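Local coordinates for protein protease VP4 (Blotched snakehead virus, PDB 2GEF) that hydrolyses peptide bonds with a serine/lysine catalytic dyad and probably processes the viral polyprotein of which it is itself a part, at residues L12-P17 and G170-R175; V25-G30 and R56-P61; L32-A37 and L182-M187. All coordinates share one frame; numbering follows the deposited sequence.

Interaction 1: L12-P17 and G170-R175; sequences LAYKQP and GNLKAR
L172, in the first turn of helix 170-178, presents its two methyls to L12 and Y14 of 12-17. Its CG is anti to the backbone N (chi1 179°), and the two branches part from there. L172 CD2 meets L12 CD1 at 3.6 Å, with the two side chains crossing at about a right angle. L172 CD1 lies 3.8 Å from Y14 CB. The same methyl is also 3.8 Å from Y14 CG, so it sits where the ring joins its stem. The backbone of this residue is used as well: L172 O accepts a hydrogen bond from S45 OG, on the strand that borders 12-17.

K173 is an active-site residue. Its side chain takes another direction and touches S136, the nucleophile. Position 173 thus serves the catalytic centre, while its neighbour L172 serves 12-17.

R175, one helical turn beyond L172, packs against the far end of the tyrosine. R175 CB is 3.8 Å from Y14 CE2, and R175 CG is 3.9 Å from that same ring carbon. The arginine chain bends at chi2 (-70°). Its guanidinium plane is turned 47° from the ring, and the contact is made by the aliphatic stem.

The contact is mostly carbon on carbon; Y14 OH also lies 3.9 Å from R175 CB. L12 and R175 are exposed and L172 is buried, so the contact runs from the surface inward. Its chemistry implies hydrophobic and dispersion packing, while polar bonds tie 12-17 and the helix to S43 and S45 respectively.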
loop_
_atom_site.group_PDB
_atom_site.type_symbol
_atom_site.label_atom_id
_atom_site.label_comp_id
_atom_site.label_asym_id
_atom_site.label_seq_id
_atom_site.Cartn_x
_atom_site.Cartn_y
_atom_site.Cartn_z
ATOM N N LEU A 12 17.580 10.265 -7.755
ATOM C CA LEU A 12 17.440 8.979 -7.012
ATOM C C LEU A 12 17.806 7.944 -8.071
ATOM O O LEU A 12 17.469 8.142 -9.247
ATOM C CB LEU A 12 15.925 8.839 -6.589
ATOM C CG LEU A 12 15.324 9.559 -5.347
ATOM C CD1 LEU A 12 13.907 8.907 -4.811
ATOM C CD2 LEU A 12 16.317 9.378 -4.247
ATOM N N ALA A 13 18.585 6.908 -7.744
ATOM C CA ALA A 13 18.759 5.734 -8.648
ATOM C C ALA A 13 17.714 4.674 -8.272
ATOM O O ALA A 13 17.767 4.168 -7.205
ATOM C CB ALA A 13 20.203 5.221 -8.646
ATOM N N TYR A 14 16.702 4.467 -9.084
ATOM C CA TYR A 14 15.572 3.526 -8.804
ATOM C C TYR A 14 15.689 2.181 -9.503
ATOM O O TYR A 14 15.968 2.078 -10.691
ATOM C CB TYR A 14 14.128 4.251 -8.896
ATOM C CG TYR A 14 12.905 3.463 -9.393
ATOM C CD1 TYR A 14 12.392 2.458 -8.659
ATOM C CD2 TYR A 14 12.289 3.759 -10.611
ATOM C CE1 TYR A 14 11.369 1.633 -9.092
ATOM C CE2 TYR A 14 11.184 2.965 -11.087
ATOM C CZ TYR A 14 10.691 1.874 -10.293
ATOM O OH TYR A 14 9.555 0.950 -10.678
ATOM N N LYS A 15 15.551 1.112 -8.707
ATOM C CA LYS A 15 15.383 -0.252 -9.206
ATOM C C LYS A 15 14.066 -0.878 -8.739
ATOM O O LYS A 15 13.424 -0.471 -7.735
ATOM C CB LYS A 15 16.484 -1.123 -8.708
ATOM C CG LYS A 15 17.855 -0.653 -9.080
ATOM C CD LYS A 15 18.765 -1.835 -9.079
ATOM C CE LYS A 15 20.178 -1.404 -9.145
ATOM N NZ LYS A 15 21.129 -2.582 -9.467
ATOM N N GLN A 16 13.640 -1.879 -9.501
ATOM C CA GLN A 16 12.468 -2.572 -9.113
ATOM C C GLN A 16 13.016 -3.722 -8.281
ATOM O O GLN A 16 14.121 -4.201 -8.530
ATOM C CB GLN A 16 11.690 -3.055 -10.311
ATOM C CG GLN A 16 12.449 -3.050 -11.613
ATOM C CD GLN A 16 12.292 -1.688 -12.329
ATOM O OE1 GLN A 16 13.291 -0.933 -12.481
ATOM N NE2 GLN A 16 11.043 -1.366 -12.763
ATOM N N PRO A 17 12.332 -4.039 -7.196
ATOM C CA PRO A 17 12.587 -5.228 -6.467
ATOM C C PRO A 17 12.547 -6.465 -7.394
ATOM O O PRO A 17 11.644 -6.617 -8.224
ATOM C CB PRO A 17 11.437 -5.238 -5.465
ATOM C CG PRO A 17 11.218 -3.835 -5.198
ATOM C CD PRO A 17 11.327 -3.199 -6.539
ATOM N N GLY A 170 5.948 10.841 -3.580
ATOM C CA GLY A 170 4.868 10.617 -4.537
ATOM C C GLY A 170 5.306 10.129 -5.940
ATOM O O GLY A 170 4.836 9.179 -6.495
ATOM N N ASN A 171 6.156 10.875 -6.572
ATOM C CA ASN A 171 6.755 10.454 -7.784
ATOM C C ASN A 171 7.414 9.062 -7.871
ATOM O O ASN A 171 7.277 8.364 -8.819
ATOM C CB ASN A 171 7.821 11.481 -8.104
ATOM C CG ASN A 171 8.203 11.380 -9.520
ATOM O OD1 ASN A 171 8.765 10.352 -9.951
ATOM N ND2 ASN A 171 7.743 12.329 -10.312
ATOM N N LEU A 172 8.214 8.681 -6.905
ATOM C CA LEU A 172 8.733 7.355 -6.889
ATOM C C LEU A 172 7.640 6.280 -6.571
ATOM O O LEU A 172 7.721 5.135 -7.091
ATOM C CB LEU A 172 9.834 7.292 -5.786
ATOM C CG LEU A 172 10.578 5.983 -5.504
ATOM C CD1 LEU A 172 11.366 5.675 -6.670
ATOM C CD2 LEU A 172 11.537 6.257 -4.258
ATOM N N LYS A 173 6.732 6.641 -5.649
ATOM C CA LYS A 173 5.513 5.853 -5.400
ATOM C C LYS A 173 4.700 5.593 -6.618
ATOM O O LYS A 173 4.378 4.405 -6.786
ATOM C CB LYS A 173 4.657 6.339 -4.215
ATOM C CG LYS A 173 5.239 6.033 -2.985
ATOM C CD LYS A 173 4.503 6.895 -1.883
ATOM C CE LYS A 173 5.356 6.931 -0.684
ATOM N NZ LYS A 173 4.834 6.080 0.340
ATOM N N ALA A 174 4.496 6.596 -7.525
ATOM C CA ALA A 174 3.670 6.458 -8.727
ATOM C C ALA A 174 4.316 5.440 -9.660
ATOM O O ALA A 174 3.609 4.616 -10.304
ATOM C CB ALA A 174 3.595 7.805 -9.486
ATOM N N ARG A 175 5.658 5.436 -9.729
ATOM C CA ARG A 175 6.315 4.417 -10.513
ATOM C C ARG A 175 5.778 3.010 -10.228
ATOM O O ARG A 175 5.599 2.268 -11.086
ATOM C CB ARG A 175 7.830 4.427 -10.257
ATOM C CG ARG A 175 8.493 5.682 -10.543
ATOM C CD ARG A 175 8.503 5.895 -12.033
ATOM N NE ARG A 175 9.439 6.953 -12.357
ATOM C CZ ARG A 175 10.060 7.092 -13.524
ATOM N NH1 ARG A 175 9.851 6.209 -14.561
ATOM N NH2 ARG A 175 10.894 8.134 -13.632
#

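Interaction 2: V25-G30 and R56-P61; sequences VHFTDG and RDLMSP
V25 and F27 end an edge strand, 22-27, of a three-stranded antiparallel sheet, and both touch L58 in a short 3-10 turn. V25 and L58 reach toward each other tip to tip. V25 CG1 lies 4.0 Å from L58 CD2. F27 comes in from the opposite direction to L58, and F27 CZ is 3.8 Å from L58 CD1. The far end of the ring is therefore the part used. With CG anti to the carbonyl carbon (chi1 -82°), the fork of L58 swings to the strand, and one methyl serves the valine and the other mainly the phenylalanine. The strand side chains also touch each other. V25 CG2 rests 3.7 Å above the plane of the F27 ring, offset toward its rim.

The turn that carries L58 is closed by a bond of 2.9 Å from M59 N to R56 O. Just after it, S60 is the N-cap of the next helix. L107 of strand 104-109 touches both F27 and L58.

The result is a small apolar cluster that includes L107. In it an edge strand of an antiparallel sheet packs its alternate residues V25 and F27 on a 3-10 turn.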
loop_
_atom_site.group_PDB
_atom_site.type_symbol
_atom_site.label_atom_id
_atom_site.label_comp_id
_atom_site.label_asym_id
_atom_site.label_seq_id
_atom_site.Cartn_x
_atom_site.Cartn_y
_atom_site.Cartn_z
ATOM N N VAL A 25 -2.321 -15.885 -5.889
ATOM C CA VAL A 25 -3.412 -16.173 -4.979
ATOM C C VAL A 25 -4.578 -15.282 -5.325
ATOM O O VAL A 25 -4.455 -14.122 -5.834
ATOM C CB VAL A 25 -3.061 -16.205 -3.400
ATOM C CG1 VAL A 25 -1.750 -15.617 -3.032
ATOM C CG2 VAL A 25 -4.301 -15.786 -2.418
ATOM N N HIS A 26 -5.723 -15.866 -5.027
ATOM C CA HIS A 26 -6.960 -15.268 -5.401
ATOM C C HIS A 26 -7.457 -14.584 -4.128
ATOM O O HIS A 26 -7.602 -15.228 -3.056
ATOM C CB HIS A 26 -7.949 -16.300 -5.905
ATOM C CG HIS A 26 -9.266 -15.702 -6.147
ATOM N ND1 HIS A 26 -9.442 -14.660 -7.036
ATOM C CD2 HIS A 26 -10.466 -15.909 -5.549
ATOM C CE1 HIS A 26 -10.709 -14.281 -7.005
ATOM N NE2 HIS A 26 -11.352 -15.022 -6.112
ATOM N N PHE A 27 -7.676 -13.265 -4.252
ATOM C CA PHE A 27 -8.177 -12.433 -3.189
ATOM C C PHE A 27 -9.495 -11.852 -3.692
ATOM O O PHE A 27 -9.609 -11.254 -4.804
ATOM C CB PHE A 27 -7.197 -11.258 -2.928
ATOM C CG PHE A 27 -5.992 -11.663 -2.143
ATOM C CD1 PHE A 27 -4.722 -11.615 -2.717
ATOM C CD2 PHE A 27 -6.090 -12.128 -0.835
ATOM C CE1 PHE A 27 -3.576 -12.033 -1.977
ATOM C CE2 PHE A 27 -4.933 -12.546 -0.133
ATOM C CZ PHE A 27 -3.707 -12.442 -0.710
ATOM N N THR A 28 -10.477 -11.975 -2.831
ATOM C CA THR A 28 -11.738 -11.356 -3.050
ATOM C C THR A 28 -11.770 -9.917 -2.481
ATOM O O THR A 28 -12.734 -9.176 -2.684
ATOM C CB THR A 28 -12.848 -12.199 -2.380
ATOM O OG1 THR A 28 -12.531 -12.378 -1.002
ATOM C CG2 THR A 28 -13.014 -13.527 -3.086
ATOM N N ASP A 29 -10.705 -9.495 -1.815
ATOM C CA ASP A 29 -10.609 -8.198 -1.147
ATOM C C ASP A 29 -9.187 -7.861 -0.740
ATOM O O ASP A 29 -8.442 -8.742 -0.538
ATOM C CB ASP A 29 -11.592 -8.110 0.121
ATOM C CG ASP A 29 -11.578 -9.374 1.030
ATOM O OD1 ASP A 29 -12.400 -10.260 0.814
ATOM O OD2 ASP A 29 -10.801 -9.544 1.991
ATOM N N GLY A 30 -8.849 -6.582 -0.463
ATOM C CA GLY A 30 -7.489 -6.140 -0.230
ATOM C C GLY A 30 -7.322 -4.765 -0.859
ATOM O O GLY A 30 -8.127 -4.374 -1.633
ATOM N N ARG A 56 -0.442 -14.503 7.312
ATOM C CA ARG A 56 0.928 -14.851 7.748
ATOM C C ARG A 56 1.525 -16.012 6.897
ATOM O O ARG A 56 2.746 -16.012 6.524
ATOM C CB ARG A 56 0.922 -15.161 9.233
ATOM C CG ARG A 56 0.738 -13.887 9.961
ATOM C CD ARG A 56 0.418 -13.989 11.492
ATOM N NE ARG A 56 1.684 -13.750 12.170
ATOM C CZ ARG A 56 1.912 -14.166 13.433
ATOM N NH1 ARG A 56 0.879 -14.727 14.109
ATOM N NH2 ARG A 56 3.152 -14.029 13.982
ATOM N N ASP A 57 0.663 -16.975 6.566
ATOM C CA ASP A 57 1.125 -18.151 5.796
ATOM C C ASP A 57 1.673 -17.809 4.457
ATOM O O ASP A 57 2.164 -18.676 3.781
ATOM C CB ASP A 57 0.013 -19.152 5.505
ATOM C CG ASP A 57 -1.227 -18.528 4.894
ATOM O OD1 ASP A 57 -1.759 -17.618 5.507
ATOM O OD2 ASP A 57 -1.668 -18.974 3.820
ATOM N N LEU A 58 1.449 -16.567 4.055
ATOM C CA LEU A 58 1.763 -16.056 2.728
ATOM C C LEU A 58 3.006 -15.120 2.786
ATOM O O LEU A 58 3.615 -14.822 1.725
ATOM C CB LEU A 58 0.598 -15.309 2.137
ATOM C CG LEU A 58 -0.546 -16.070 1.447
ATOM C CD1 LEU A 58 -1.575 -15.047 1.021
ATOM C CD2 LEU A 58 -0.211 -17.055 0.313
HETATM N N MSE A 59 3.365 -14.690 4.014
HETATM C CA MSE A 59 4.578 -13.903 4.282
HETATM C C MSE A 59 5.822 -14.712 4.224
HETATM O O MSE A 59 5.788 -15.899 4.629
HETATM C CB MSE A 59 4.523 -13.368 5.695
HETATM C CG MSE A 59 3.323 -12.338 5.830
HETATM SE SE MSE A 59 3.022 -11.636 7.532
HETATM C CE MSE A 59 4.378 -10.325 7.516
ATOM N N SER A 60 6.938 -14.083 3.842
ATOM C CA SER A 60 8.317 -14.602 4.230
ATOM C C SER A 60 8.423 -14.849 5.772
ATOM O O SER A 60 7.772 -14.092 6.538
ATOM C CB SER A 60 9.389 -13.565 3.799
ATOM O OG SER A 60 10.642 -14.011 4.194
ATOM N N PRO A 61 9.234 -15.841 6.248
ATOM C CA PRO A 61 9.432 -15.963 7.757
ATOM C C PRO A 61 10.138 -14.701 8.401
ATOM O O PRO A 61 9.910 -14.297 9.551
ATOM C CB PRO A 61 10.314 -17.215 7.886
ATOM C CG PRO A 61 10.191 -17.980 6.536
ATOM C CD PRO A 61 9.899 -16.942 5.487
#

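Interaction 3: L32-A37 and L182-M187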
loop_
_atom_site.group_PDB
_atom_site.type_symbol
_atom_site.label_atom_id
_atom_site.label_comp_id
_atom_site.label_asym_id
_atom_site.label_seq_id
_atom_site.Cartn_x
_atom_site.Cartn_y
_atom_site.Cartn_z
ATOM N N LEU A 32 -4.203 -2.003 -2.466
ATOM C CA LEU A 32 -2.808 -1.721 -2.844
ATOM C C LEU A 32 -2.364 -0.396 -2.386
ATOM O O LEU A 32 -3.119 0.604 -2.425
ATOM C CB LEU A 32 -2.602 -1.796 -4.401
ATOM C CG LEU A 32 -2.926 -3.212 -4.912
ATOM C CD1 LEU A 32 -3.359 -3.107 -6.432
ATOM C CD2 LEU A 32 -1.734 -4.369 -4.752
ATOM N N PHE A 33 -1.078 -0.383 -2.012
ATOM C CA PHE A 33 -0.413 0.808 -1.635
ATOM C C PHE A 33 1.130 0.691 -2.034
ATOM O O PHE A 33 1.577 -0.391 -2.234
ATOM C CB PHE A 33 -0.523 1.038 -0.156
ATOM C CG PHE A 33 0.101 -0.074 0.728
ATOM C CD1 PHE A 33 1.329 0.142 1.393
ATOM C CD2 PHE A 33 -0.661 -1.258 1.058
ATOM C CE1 PHE A 33 1.882 -0.867 2.253
ATOM C CE2 PHE A 33 -0.131 -2.231 1.946
ATOM C CZ PHE A 33 1.090 -2.031 2.580
ATOM N N PRO A 34 1.846 1.836 -2.230
ATOM C CA PRO A 34 3.270 1.848 -2.524
ATOM C C PRO A 34 4.161 1.879 -1.386
ATOM O O PRO A 34 3.777 2.369 -0.320
ATOM C CB PRO A 34 3.414 3.029 -3.456
ATOM C CG PRO A 34 2.476 3.967 -2.831
ATOM C CD PRO A 34 1.248 3.148 -2.507
ATOM N N VAL A 35 5.285 1.128 -1.566
ATOM C CA VAL A 35 6.288 0.964 -0.538
ATOM C C VAL A 35 7.678 1.346 -1.073
ATOM O O VAL A 35 8.181 0.725 -2.041
ATOM C CB VAL A 35 6.362 -0.413 0.026
ATOM C CG1 VAL A 35 7.620 -0.493 1.119
ATOM C CG2 VAL A 35 5.071 -0.744 0.750
ATOM N N VAL A 36 8.284 2.384 -0.449
ATOM C CA VAL A 36 9.571 2.861 -0.968
ATOM C C VAL A 36 10.666 2.550 0.153
ATOM O O VAL A 36 10.358 2.523 1.387
ATOM C CB VAL A 36 9.513 4.345 -1.387
ATOM C CG1 VAL A 36 8.377 4.656 -2.348
ATOM C CG2 VAL A 36 9.461 5.279 -0.173
ATOM N N ALA A 37 11.894 2.294 -0.288
ATOM C CA ALA A 37 13.036 2.094 0.557
ATOM C C ALA A 37 14.277 2.644 -0.159
ATOM O O ALA A 37 14.329 2.715 -1.451
ATOM C CB ALA A 37 13.207 0.677 0.882
ATOM N N LEU A 182 -1.811 1.013 -13.069
ATOM C CA LEU A 182 -2.684 1.539 -12.012
ATOM C C LEU A 182 -2.345 2.968 -11.688
ATOM O O LEU A 182 -1.126 3.276 -11.689
ATOM C CB LEU A 182 -2.491 0.761 -10.708
ATOM C CG LEU A 182 -2.810 -0.712 -10.722
ATOM C CD1 LEU A 182 -2.891 -1.374 -9.282
ATOM C CD2 LEU A 182 -4.211 -0.970 -11.453
ATOM N N PRO A 183 -3.396 3.819 -11.425
ATOM C CA PRO A 183 -3.140 5.054 -10.787
ATOM C C PRO A 183 -2.693 5.023 -9.354
ATOM O O PRO A 183 -3.089 4.155 -8.551
ATOM C CB PRO A 183 -4.483 5.842 -10.973
ATOM C CG PRO A 183 -5.516 4.731 -10.868
ATOM C CD PRO A 183 -4.835 3.692 -11.766
ATOM N N LEU A 184 -1.795 5.987 -9.068
ATOM C CA LEU A 184 -1.540 6.441 -7.695
ATOM C C LEU A 184 -2.612 7.449 -7.207
ATOM O O LEU A 184 -2.841 8.450 -7.870
ATOM C CB LEU A 184 -0.157 6.953 -7.513
ATOM C CG LEU A 184 0.220 7.139 -6.029
ATOM C CD1 LEU A 184 0.215 5.910 -5.269
ATOM C CD2 LEU A 184 1.630 7.849 -5.851
ATOM N N VAL A 185 -3.319 7.084 -6.115
ATOM C CA VAL A 185 -4.403 7.843 -5.633
ATOM C C VAL A 185 -4.120 8.211 -4.182
ATOM O O VAL A 185 -3.629 7.397 -3.348
ATOM C CB VAL A 185 -5.745 7.058 -5.739
ATOM C CG1 VAL A 185 -6.908 7.892 -5.223
ATOM C CG2 VAL A 185 -6.019 6.683 -7.186
ATOM N N GLY A 186 -4.349 9.445 -3.870
ATOM C CA GLY A 186 -4.142 9.849 -2.472
ATOM C C GLY A 186 -3.552 11.238 -2.325
ATOM O O GLY A 186 -4.106 12.166 -2.919
HETATM N N MSE A 187 -2.547 11.420 -1.434
HETATM C CA MSE A 187 -2.017 12.768 -1.290
HETATM C C MSE A 187 -0.522 12.662 -1.013
HETATM O O MSE A 187 -0.111 11.902 -0.098
HETATM C CB MSE A 187 -2.625 13.550 -0.095
HETATM C CG MSE A 187 -3.996 14.015 -0.141
HETATM SE SE MSE A 187 -4.267 15.129 1.443
HETATM C CE MSE A 187 -3.644 16.799 0.569
#
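L32 and L182 both hold CG anti to the carbonyl carbon, with chi1 -61° in each, while L184 has CG anti to the backbone N (chi1 -167°). These torsions bring three leucine ends to a seam between two mixed sheets. Strand 31-38 belongs to the larger sheet. Strand 184-186 belongs to the four-stranded one, where it runs parallel to strand 154-160. The link between this parallel pair is a beta-alpha-beta-type connection through helix 170-178, preceded by antiparallel strand 163-165.

L32 and L182 cross at about a right angle. One methyl from each does the touching. Both residues are buried, and both direct their CB toward the other segment.

Two residues further along each segment, P34 faces L184. L184 CD1 lies 3.9 Å from P34 CG and 4.0 Å from P34 CD, so one methyl rests against the CG-CD bond of the proline ring. The spacing of two residues keeps L32 and P34 on one face of their strand. F33, between them, points away and packs on Y48 and A50 of the neighbouring strand 43-52.

Backbone polar groups nearby use other partners. L32 pairs with Y155, and P183 with A154. L184 N donates to the D194 side chain at OD2. Strand 154-160 thus links to both segments, and its T156 touches both P34 and L184. The active-site K173 also packs on these two residues, so the P34-L184 end of the seam forms part of the wall around the catalytic lysine.

L32 CD1 and L182 CD1 are only 3.4 Å apart, tighter than usual for two methyl carbons.

Overall arrangement
Interactions 1 and 3 are neighbours, with centres about 10 Å apart, and they meet around the active-site lysine. K173 CG lies 3.5 Å from P34 CG and 3.5 Å from V36 CG1. On the helix backbone, A174 N is 3.5 Å from L184 CD2. Helix 170-178 therefore has 12-17 on one flank and the seam of interaction 3 on another. The P34 side chain is about 6 Å from that of the nucleophile S136; that of L172 is about 11 Å away. Interaction 2 lies apart, with centres about 24 Å from interaction 1 and 19 Å from interaction 3. It joins interaction 3 through the chain alone, since 25-30 runs on into strand 31-38.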